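Sortase family protein (Clostridium perfringens, PDB 4D70) is a class D sortase, a cysteine transpeptidase that probably cleaves surface proteins at their sorting signal and joins the protein to a cell-wall amine. Local coordinates at residues 29-41 and 60-74. Residues are numbered along the deposited sequence; the frame is centred on the assembly and turned at random. Where two conformers were deposited one is given.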
ATOM      1  N   VAL A  29       0.531 -17.029  -3.044  1.00 64.07           N
ATOM      2  CA  VAL A  29       0.088 -16.525  -1.752  1.00 63.60           C
ATOM      3  C   VAL A  29      -0.676 -15.236  -1.949  1.00 55.14           C
ATOM      4  O   VAL A  29      -1.594 -14.946  -1.188  1.00 45.51           O
ATOM      5  CB  VAL A  29       1.292 -16.315  -0.837  1.00 62.78           C
ATOM      6  CG1 VAL A  29       0.905 -15.560   0.417  1.00 66.08           C
ATOM      7  CG2 VAL A  29       1.887 -17.666  -0.460  1.00 62.01           C
ATOM      8  N   GLU A  30      -0.331 -14.479  -2.992  1.00 59.12           N
ATOM      9  CA  GLU A  30      -1.015 -13.223  -3.261  1.00 57.46           C
ATOM     10  C   GLU A  30      -2.508 -13.471  -3.471  1.00 61.07           C
ATOM     11  O   GLU A  30      -3.332 -12.856  -2.795  1.00 52.83           O
ATOM     12  CB  GLU A  30      -0.420 -12.522  -4.489  1.00 55.68           C
ATOM     13  CG  GLU A  30      -1.100 -11.209  -4.849  1.00 53.83           C
ATOM     14  CD  GLU A  30      -0.454 -10.506  -6.031  1.00 54.10           C
ATOM     15  OE1 GLU A  30       0.451 -11.077  -6.648  1.00 55.57           O
ATOM     16  OE2 GLU A  30      -0.840  -9.363  -6.355  1.00 59.28           O
ATOM     17  N   LYS A  31      -2.849 -14.385  -4.383  1.00 61.11           N
ATOM     18  CA  LYS A  31      -4.258 -14.658  -4.668  1.00 62.63           C
ATOM     19  C   LYS A  31      -4.998 -15.062  -3.395  1.00 56.42           C
ATOM     20  O   LYS A  31      -6.124 -14.644  -3.135  1.00 56.09           O
ATOM     21  CB  LYS A  31      -4.397 -15.763  -5.689  1.00 69.31           C
ATOM     22  CG  LYS A  31      -5.833 -16.192  -5.956  1.00 79.36           C
ATOM     23  CD  LYS A  31      -6.639 -15.106  -6.646  1.00 82.36           C
ATOM     24  CE  LYS A  31      -7.998 -15.629  -7.114  1.00 88.39           C
ATOM     25  NZ  LYS A  31      -8.925 -14.529  -7.487  1.00 96.16           N
ATOM     26  N   LYS A  32      -4.354 -15.903  -2.607  1.00 56.20           N
ATOM     27  CA  LYS A  32      -4.972 -16.377  -1.406  1.00 54.87           C
ATOM     28  C   LYS A  32      -5.287 -15.208  -0.469  1.00 58.74           C
ATOM     29  O   LYS A  32      -6.407 -15.055   0.006  1.00 56.65           O
ATOM     30  CB  LYS A  32      -4.054 -17.367  -0.705  1.00 53.89           C
ATOM     31  CG  LYS A  32      -4.741 -18.046   0.449  1.00 64.74           C
ATOM     32  CD  LYS A  32      -3.884 -19.086   1.181  1.00 73.65           C
ATOM     33  CE  LYS A  32      -4.038 -18.991   2.708  1.00 70.12           C
ATOM     34  NZ  LYS A  32      -3.128 -17.951   3.276  1.00 74.23           N
ATOM     35  N   THR A  33      -4.274 -14.402  -0.182  1.00 50.60           N
ATOM     36  CA  THR A  33      -4.456 -13.258   0.698  1.00 42.42           C
ATOM     37  C   THR A  33      -5.570 -12.420   0.154  1.00 36.90           C
ATOM     38  O   THR A  33      -6.403 -11.915   0.876  1.00 37.05           O
ATOM     39  CB  THR A  33      -3.207 -12.428   0.680  1.00 44.94           C
ATOM     40  OG1 THR A  33      -2.093 -13.267   0.972  1.00 46.54           O
ATOM     41  CG2 THR A  33      -3.298 -11.292   1.661  1.00 45.30           C
ATOM     42  N   LEU A  34      -5.560 -12.274  -1.150  1.00 37.56           N
ATOM     43  CA  LEU A  34      -6.559 -11.456  -1.829  1.00 42.31           C
ATOM     44  C   LEU A  34      -7.938 -12.040  -1.677  1.00 44.37           C
ATOM     45  O   LEU A  34      -8.878 -11.347  -1.331  1.00 41.02           O
ATOM     46  CB  LEU A  34      -6.183 -11.300  -3.297  1.00 42.83           C
ATOM     47  CG  LEU A  34      -7.217 -10.792  -4.261  1.00 44.41           C
ATOM     48  CD1 LEU A  34      -7.647  -9.409  -3.834  1.00 44.21           C
ATOM     49  CD2 LEU A  34      -6.630 -10.714  -5.660  1.00 50.59           C
ATOM     50  N   GLU A  35      -8.071 -13.337  -1.872  1.00 51.73           N
ATOM     51  CA  GLU A  35      -9.414 -13.940  -1.762  1.00 51.39           C
ATOM     52  C   GLU A  35      -9.916 -13.967  -0.321  1.00 44.76           C
ATOM     53  O   GLU A  35     -11.087 -13.708  -0.055  1.00 44.12           O
ATOM     54  CB  GLU A  35      -9.434 -15.319  -2.411  1.00 56.06           C
ATOM     55  CG  GLU A  35      -9.253 -15.265  -3.932  1.00 64.67           C
ATOM     56  CD  GLU A  35     -10.186 -14.249  -4.627  1.00 70.45           C
ATOM     57  OE1 GLU A  35     -11.422 -14.273  -4.389  1.00 70.28           O
ATOM     58  OE2 GLU A  35      -9.697 -13.399  -5.419  1.00 67.43           O
ATOM     59  N   GLU A  36      -9.021 -14.191   0.624  1.00 47.87           N
ATOM     60  CA  GLU A  36      -9.421 -14.249   2.024  1.00 48.60           C
ATOM     61  C   GLU A  36      -9.927 -12.913   2.506  1.00 49.67           C
ATOM     62  O   GLU A  36     -10.815 -12.823   3.354  1.00 46.79           O
ATOM     63  CB  GLU A  36      -8.246 -14.742   2.897  1.00 57.28           C
ATOM     64  CG  GLU A  36      -7.482 -15.905   2.253  1.00 64.79           C
ATOM     65  CD  GLU A  36      -6.942 -16.928   3.224  1.00 68.94           C
ATOM     66  OE1 GLU A  36      -5.990 -16.630   3.985  1.00 68.52           O
ATOM     67  OE2 GLU A  36      -7.433 -18.069   3.178  1.00 76.35           O
ATOM     68  N   PHE A  37      -9.329 -11.836   1.991  1.00 48.34           N
ATOM     69  CA  PHE A  37      -9.737 -10.526   2.439  1.00 40.67           C
ATOM     70  C   PHE A  37     -11.118 -10.217   1.870  1.00 39.12           C
ATOM     71  O   PHE A  37     -11.989  -9.726   2.582  1.00 39.25           O
ATOM     72  CB  PHE A  37      -8.721  -9.437   1.960  1.00 45.16           C
ATOM     73  CG  PHE A  37      -9.058  -8.059   2.432  1.00 35.87           C
ATOM     74  CD1 PHE A  37      -8.931  -7.707   3.753  1.00 37.69           C
ATOM     75  CD2 PHE A  37      -9.454  -7.089   1.521  1.00 40.07           C
ATOM     76  CE1 PHE A  37      -9.224  -6.425   4.172  1.00 39.96           C
ATOM     77  CE2 PHE A  37      -9.756  -5.798   1.927  1.00 33.96           C
ATOM     78  CZ  PHE A  37      -9.660  -5.467   3.250  1.00 39.03           C
ATOM     79  N   LYS A  38     -11.280 -10.434   0.569  1.00 35.98           N
ATOM     80  CA  LYS A  38     -12.558 -10.164  -0.105  1.00 44.33           C
ATOM     81  C   LYS A  38     -13.696 -10.877   0.566  1.00 48.22           C
ATOM     82  O   LYS A  38     -14.791 -10.325   0.701  1.00 50.47           O
ATOM     83  CB  LYS A  38     -12.495 -10.607  -1.564  1.00 46.63           C
ATOM     84  CG  LYS A  38     -11.651  -9.687  -2.430  1.00 50.86           C
ATOM     85  CD  LYS A  38     -11.458 -10.303  -3.802  1.00 57.43           C
ATOM     86  CE  LYS A  38     -11.032  -9.262  -4.809  1.00 68.40           C
ATOM     87  NZ  LYS A  38     -10.756  -9.890  -6.135  1.00 76.62           N
ATOM     88  N   GLU A  39     -13.431 -12.098   1.029  1.00 51.65           N
ATOM     89  CA  GLU A  39     -14.452 -12.829   1.772  1.00 49.93           C
ATOM     90  C   GLU A  39     -14.905 -12.057   2.993  1.00 49.87           C
ATOM     91  O   GLU A  39     -16.049 -12.203   3.375  1.00 49.26           O
ATOM     92  CB  GLU A  39     -13.946 -14.223   2.139  1.00 50.28           C
ATOM     93  CG  GLU A  39     -14.065 -15.137   0.923  1.00 61.24           C
ATOM     94  CD  GLU A  39     -13.436 -16.523   1.085  1.00 69.14           C
ATOM     95  OE1 GLU A  39     -12.589 -16.729   1.998  1.00 64.65           O
ATOM     96  OE2 GLU A  39     -13.818 -17.410   0.288  1.00 76.70           O
ATOM     97  N   LYS A  40     -14.062 -11.185   3.577  1.00 39.15           N
ATOM     98  CA  LYS A  40     -14.486 -10.511   4.808  1.00 39.90           C
ATOM     99  C   LYS A  40     -15.399  -9.320   4.584  1.00 37.43           C
ATOM    100  O   LYS A  40     -16.000  -8.810   5.521  1.00 44.18           O
ATOM    101  CB  LYS A  40     -13.308 -10.076   5.652  1.00 44.14           C
ATOM    102  CG  LYS A  40     -12.301 -11.167   5.889  1.00 48.58           C
ATOM    103  CD  LYS A  40     -11.251 -10.680   6.869  1.00 50.28           C
ATOM    104  CE  LYS A  40     -10.140 -11.691   7.006  1.00 50.21           C
ATOM    105  NZ  LYS A  40      -9.125 -11.175   7.966  1.00 50.17           N
ATOM    106  N   PHE A  41     -15.553  -8.899   3.332  1.00 36.97           N
ATOM    107  CA  PHE A  41     -16.552  -7.884   3.011  1.00 40.07           C
ATOM    108  C   PHE A  41     -17.960  -8.269   3.420  1.00 48.20           C
ATOM    109  O   PHE A  41     -18.826  -7.412   3.600  1.00 47.50           O
ATOM    110  CB  PHE A  41     -16.541  -7.657   1.519  1.00 41.46           C
ATOM    111  CG  PHE A  41     -15.323  -6.953   1.027  1.00 41.84           C
ATOM    112  CD1 PHE A  41     -14.699  -5.994   1.789  1.00 55.55           C
ATOM    113  CD2 PHE A  41     -14.833  -7.252  -0.200  1.00 56.00           C
ATOM    114  CE1 PHE A  41     -13.612  -5.302   1.311  1.00 53.01           C
ATOM    115  CE2 PHE A  41     -13.735  -6.579  -0.689  1.00 63.80           C
ATOM    116  CZ  PHE A  41     -13.113  -5.616   0.078  1.00 48.58           C
ATOM    117  N   GLY A  60      -4.365  -9.608   4.819  1.00 36.99           N
ATOM    118  CA  GLY A  60      -4.919  -8.578   3.963  1.00 37.79           C
ATOM    119  C   GLY A  60      -5.549  -7.476   4.764  1.00 40.57           C
ATOM    120  O   GLY A  60      -6.262  -7.748   5.737  1.00 31.54           O
ATOM    121  N   ILE A  61      -5.265  -6.210   4.396  1.00 35.22           N
ATOM    122  CA  ILE A  61      -5.913  -5.093   5.082  1.00 35.21           C
ATOM    123  C   ILE A  61      -6.691  -4.146   4.178  1.00 32.93           C
ATOM    124  O   ILE A  61      -7.451  -3.350   4.667  1.00 32.69           O
ATOM    125  CB  ILE A  61      -4.872  -4.277   5.895  1.00 36.40           C
ATOM    126  CG1 ILE A  61      -3.860  -3.631   4.954  1.00 35.37           C
ATOM    127  CG2 ILE A  61      -4.182  -5.159   6.931  1.00 41.52           C
ATOM    128  CD1 ILE A  61      -3.076  -2.569   5.620  1.00 38.73           C
ATOM    129  N   ALA A  62      -6.440  -4.215   2.879  1.00 32.02           N
ATOM    130  CA  ALA A  62      -7.115  -3.378   1.905  1.00 30.92           C
ATOM    131  C   ALA A  62      -6.874  -3.966   0.529  1.00 31.52           C
ATOM    132  O   ALA A  62      -5.904  -4.696   0.294  1.00 34.28           O
ATOM    133  CB  ALA A  62      -6.556  -1.932   1.944  1.00 31.88           C
ATOM    134  N   LEU A  63      -7.719  -3.563  -0.378  1.00 25.39           N
ATOM    135  CA  LEU A  63      -7.484  -3.739  -1.755  1.00 27.10           C
ATOM    136  C   LEU A  63      -6.879  -2.450  -2.312  1.00 26.52           C
ATOM    137  O   LEU A  63      -7.140  -1.345  -1.837  1.00 30.17           O
ATOM    138  CB  LEU A  63      -8.820  -3.946  -2.492  1.00 28.24           C
ATOM    139  CG  LEU A  63      -9.685  -5.174  -2.083  1.00 34.02           C
ATOM    140  CD1 LEU A  63     -10.940  -5.173  -2.954  1.00 35.85           C
ATOM    141  CD2 LEU A  63      -8.945  -6.506  -2.221  1.00 33.42           C
ATOM    142  N   ILE A  64      -6.073  -2.618  -3.306  1.00 26.24           N
ATOM    143  CA  ILE A  64      -5.522  -1.514  -4.069  1.00 27.39           C
ATOM    144  C   ILE A  64      -5.848  -1.697  -5.540  1.00 28.42           C
ATOM    145  O   ILE A  64      -5.607  -2.752  -6.144  1.00 32.54           O
ATOM    146  CB  ILE A  64      -4.002  -1.378  -3.837  1.00 28.40           C
ATOM    147  CG1 ILE A  64      -3.427  -0.184  -4.637  1.00 27.55           C
ATOM    148  CG2 ILE A  64      -3.239  -2.669  -4.221  1.00 30.77           C
ATOM    149  CD1 ILE A  64      -2.072   0.293  -4.122  1.00 30.33           C
ATOM    150  N   ASP A  65      -6.382  -0.646  -6.144  1.00 29.35           N
ATOM    151  CA  ASP A  65      -6.617  -0.583  -7.585  1.00 31.81           C
ATOM    152  C   ASP A  65      -6.017   0.677  -8.153  1.00 28.08           C
ATOM    153  O   ASP A  65      -6.275   1.765  -7.656  1.00 28.96           O
ATOM    154  CB  ASP A  65      -8.129  -0.568  -7.847  1.00 38.43           C
ATOM    155  CG  ASP A  65      -8.788  -1.849  -7.412  1.00 38.16           C
ATOM    156  OD1 ASP A  65      -8.687  -2.820  -8.195  1.00 39.04           O
ATOM    157  OD2 ASP A  65      -9.286  -1.918  -6.264  1.00 36.63           O
ATOM    158  N   ILE A  66      -5.150   0.514  -9.143  1.00 30.34           N
ATOM    159  CA  ILE A  66      -4.587   1.610  -9.907  1.00 30.03           C
ATOM    160  C   ILE A  66      -4.837   1.392 -11.397  1.00 32.39           C
ATOM    161  O   ILE A  66      -4.108   0.662 -12.083  1.00 33.79           O
ATOM    162  CB  ILE A  66      -3.084   1.739  -9.690  1.00 26.98           C
ATOM    163  CG1 ILE A  66      -2.774   1.670  -8.165  1.00 28.26           C
ATOM    164  CG2 ILE A  66      -2.625   2.997 -10.292  1.00 26.06           C
ATOM    165  CD1 ILE A  66      -1.308   1.713  -7.872  1.00 27.21           C
ATOM    166  N   GLU A  67      -5.883   2.032 -11.879  0.70 39.91           N
ATOM    167  CA  GLU A  67      -6.389   1.781 -13.223  0.70 40.05           C
ATOM    168  C   GLU A  67      -5.305   2.041 -14.249  0.70 41.10           C
ATOM    169  O   GLU A  67      -5.176   1.282 -15.183  0.70 44.41           O
ATOM    170  CB  GLU A  67      -7.634   2.642 -13.526  0.70 43.18           C
ATOM    171  CG  GLU A  67      -8.835   2.386 -12.606  0.70 46.30           C
ATOM    172  CD  GLU A  67      -9.242   0.918 -12.523  0.70 51.55           C
ATOM    173  OE1 GLU A  67      -9.223   0.265 -13.613  0.70 43.93           O
ATOM    174  OE2 GLU A  67      -9.565   0.432 -11.378  0.70 45.95           O
ATOM    175  N   LYS A  68      -4.502   3.081 -14.060  1.00 35.88           N
ATOM    176  CA  LYS A  68      -3.549   3.514 -15.098  1.00 39.09           C
ATOM    177  C   LYS A  68      -2.521   2.459 -15.444  1.00 38.27           C
ATOM    178  O   LYS A  68      -2.074   2.393 -16.594  1.00 40.53           O
ATOM    179  CB  LYS A  68      -2.888   4.779 -14.664  1.00 40.11           C
ATOM    180  CG  LYS A  68      -1.866   5.376 -15.600  1.00 47.18           C
ATOM    181  CD  LYS A  68      -2.480   6.483 -16.395  1.00 42.46           C
ATOM    182  CE  LYS A  68      -1.421   7.289 -17.135  1.00 48.00           C
ATOM    183  NZ  LYS A  68      -0.518   8.128 -16.331  1.00 45.12           N
ATOM    184  N   ILE A  69      -2.212   1.589 -14.489  1.00 35.53           N
ATOM    185  CA  ILE A  69      -1.231   0.524 -14.698  1.00 34.68           C
ATOM    186  C   ILE A  69      -1.741  -0.905 -14.443  1.00 38.40           C
ATOM    187  O   ILE A  69      -0.946  -1.825 -14.320  1.00 38.50           O
ATOM    188  CB  ILE A  69       0.054   0.785 -13.895  1.00 33.88           C
ATOM    189  CG1 ILE A  69      -0.242   0.925 -12.401  1.00 34.11           C
ATOM    190  CG2 ILE A  69       0.713   2.046 -14.455  1.00 37.79           C
ATOM    191  CD1 ILE A  69       1.016   0.965 -11.545  1.00 32.25           C
ATOM    192  N   GLY A  70      -3.053  -1.094 -14.396  1.00 35.78           N
ATOM    193  CA  GLY A  70      -3.609  -2.416 -14.262  1.00 42.05           C
ATOM    194  C   GLY A  70      -3.312  -3.093 -12.961  1.00 46.31           C
ATOM    195  O   GLY A  70      -3.309  -4.298 -12.910  1.00 44.87           O
ATOM    196  N   VAL A  71      -3.068  -2.340 -11.883  1.00 43.23           N
ATOM    197  CA  VAL A  71      -2.850  -2.956 -10.599  1.00 36.90           C
ATOM    198  C   VAL A  71      -4.194  -3.166  -9.903  1.00 35.36           C
ATOM    199  O   VAL A  71      -4.983  -2.245  -9.764  1.00 35.39           O
ATOM    200  CB  VAL A  71      -1.940  -2.102  -9.730  1.00 35.79           C
ATOM    201  CG1 VAL A  71      -1.983  -2.574  -8.299  1.00 34.36           C
ATOM    202  CG2 VAL A  71      -0.531  -2.137 -10.260  1.00 36.84           C
ATOM    203  N   HIS A  72      -4.460  -4.405  -9.498  1.00 34.71           N
ATOM    204  CA  HIS A  72      -5.715  -4.786  -8.864  1.00 37.01           C
ATOM    205  C   HIS A  72      -5.357  -5.898  -7.940  1.00 41.17           C
ATOM    206  O   HIS A  72      -5.371  -7.062  -8.336  1.00 37.85           O
ATOM    207  CB  HIS A  72      -6.755  -5.278  -9.893  1.00 40.25           C
ATOM    208  CG  HIS A  72      -7.067  -4.254 -10.932  1.00 38.36           C
ATOM    209  ND1 HIS A  72      -7.819  -3.134 -10.656  1.00 41.56           N
ATOM    210  CD2 HIS A  72      -6.654  -4.129 -12.219  1.00 37.56           C
ATOM    211  CE1 HIS A  72      -7.880  -2.377 -11.728  1.00 43.93           C
ATOM    212  NE2 HIS A  72      -7.166  -2.948 -12.682  1.00 43.23           N
ATOM    213  N   THR A  73      -5.032  -5.580  -6.695  1.00 34.17           N
ATOM    214  CA  THR A  73      -4.618  -6.632  -5.788  1.00 36.22           C
ATOM    215  C   THR A  73      -4.903  -6.238  -4.356  1.00 32.49           C
ATOM    216  O   THR A  73      -5.834  -5.498  -4.095  1.00 30.72           O
ATOM    217  CB  THR A  73      -3.158  -7.069  -6.051  1.00 38.55           C
ATOM    218  OG1 THR A  73      -2.851  -8.230  -5.267  1.00 40.94           O
ATOM    219  CG2 THR A  73      -2.149  -5.974  -5.684  1.00 44.54           C
ATOM    220  N   VAL A  74      -4.148  -6.811  -3.431  1.00 31.88           N
ATOM    221  CA  VAL A  74      -4.391  -6.719  -2.023  1.00 30.96           C
ATOM    222  C   VAL A  74      -3.124  -6.179  -1.355  1.00 28.74           C
ATOM    223  O   VAL A  74      -2.033  -6.330  -1.894  1.00 31.07           O
ATOM    224  CB  VAL A  74      -4.713  -8.103  -1.409  1.00 37.69           C
ATOM    225  CG1 VAL A  74      -3.514  -9.053  -1.502  1.00 42.03           C
ATOM    226  CG2 VAL A  74      -5.158  -7.992   0.021  1.00 34.25           C
TER
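The ring of F37 packs largely on the backbone of G60 to L63: A62 N sits over one face, 3.4 Å above the ring plane and offset toward the rim, while F37 CD1 comes within 3.3 Å of G60 O. The contact lays the N-terminal helix 29-39 across the first β-hairpin of the sortase β-barrel, strands 60-66 and 71-74, crossing the first strand at 83°. G60, having no side chain, lies close under F37, their CA atoms 5.4 Å apart. L63 spreads its two methyls among the helix side chains: CD2 packs 3.6 Å from L34 CD1 and also against F37 CD2, whereas CD1 meets the edge of the F41 ring in its plane. L134, in a loop beyond strand 128-132, touches both phenylalanines. Midway along the helix, V74 CG1 touches both T33 CG2 and L34 CB. T33 OG1 donates to V29 O from above the carbonyl plane. Within the hairpin, H72 ND1 donates a hydrogen bond to D65 OD1. One hydrogen bond joins the segments: E30, extended with CG anti to its N (chi1 179°), brings the anti lone pair of OE2 to T73 OG1 at 2.6 Å, while OE1 accepts from S27 N.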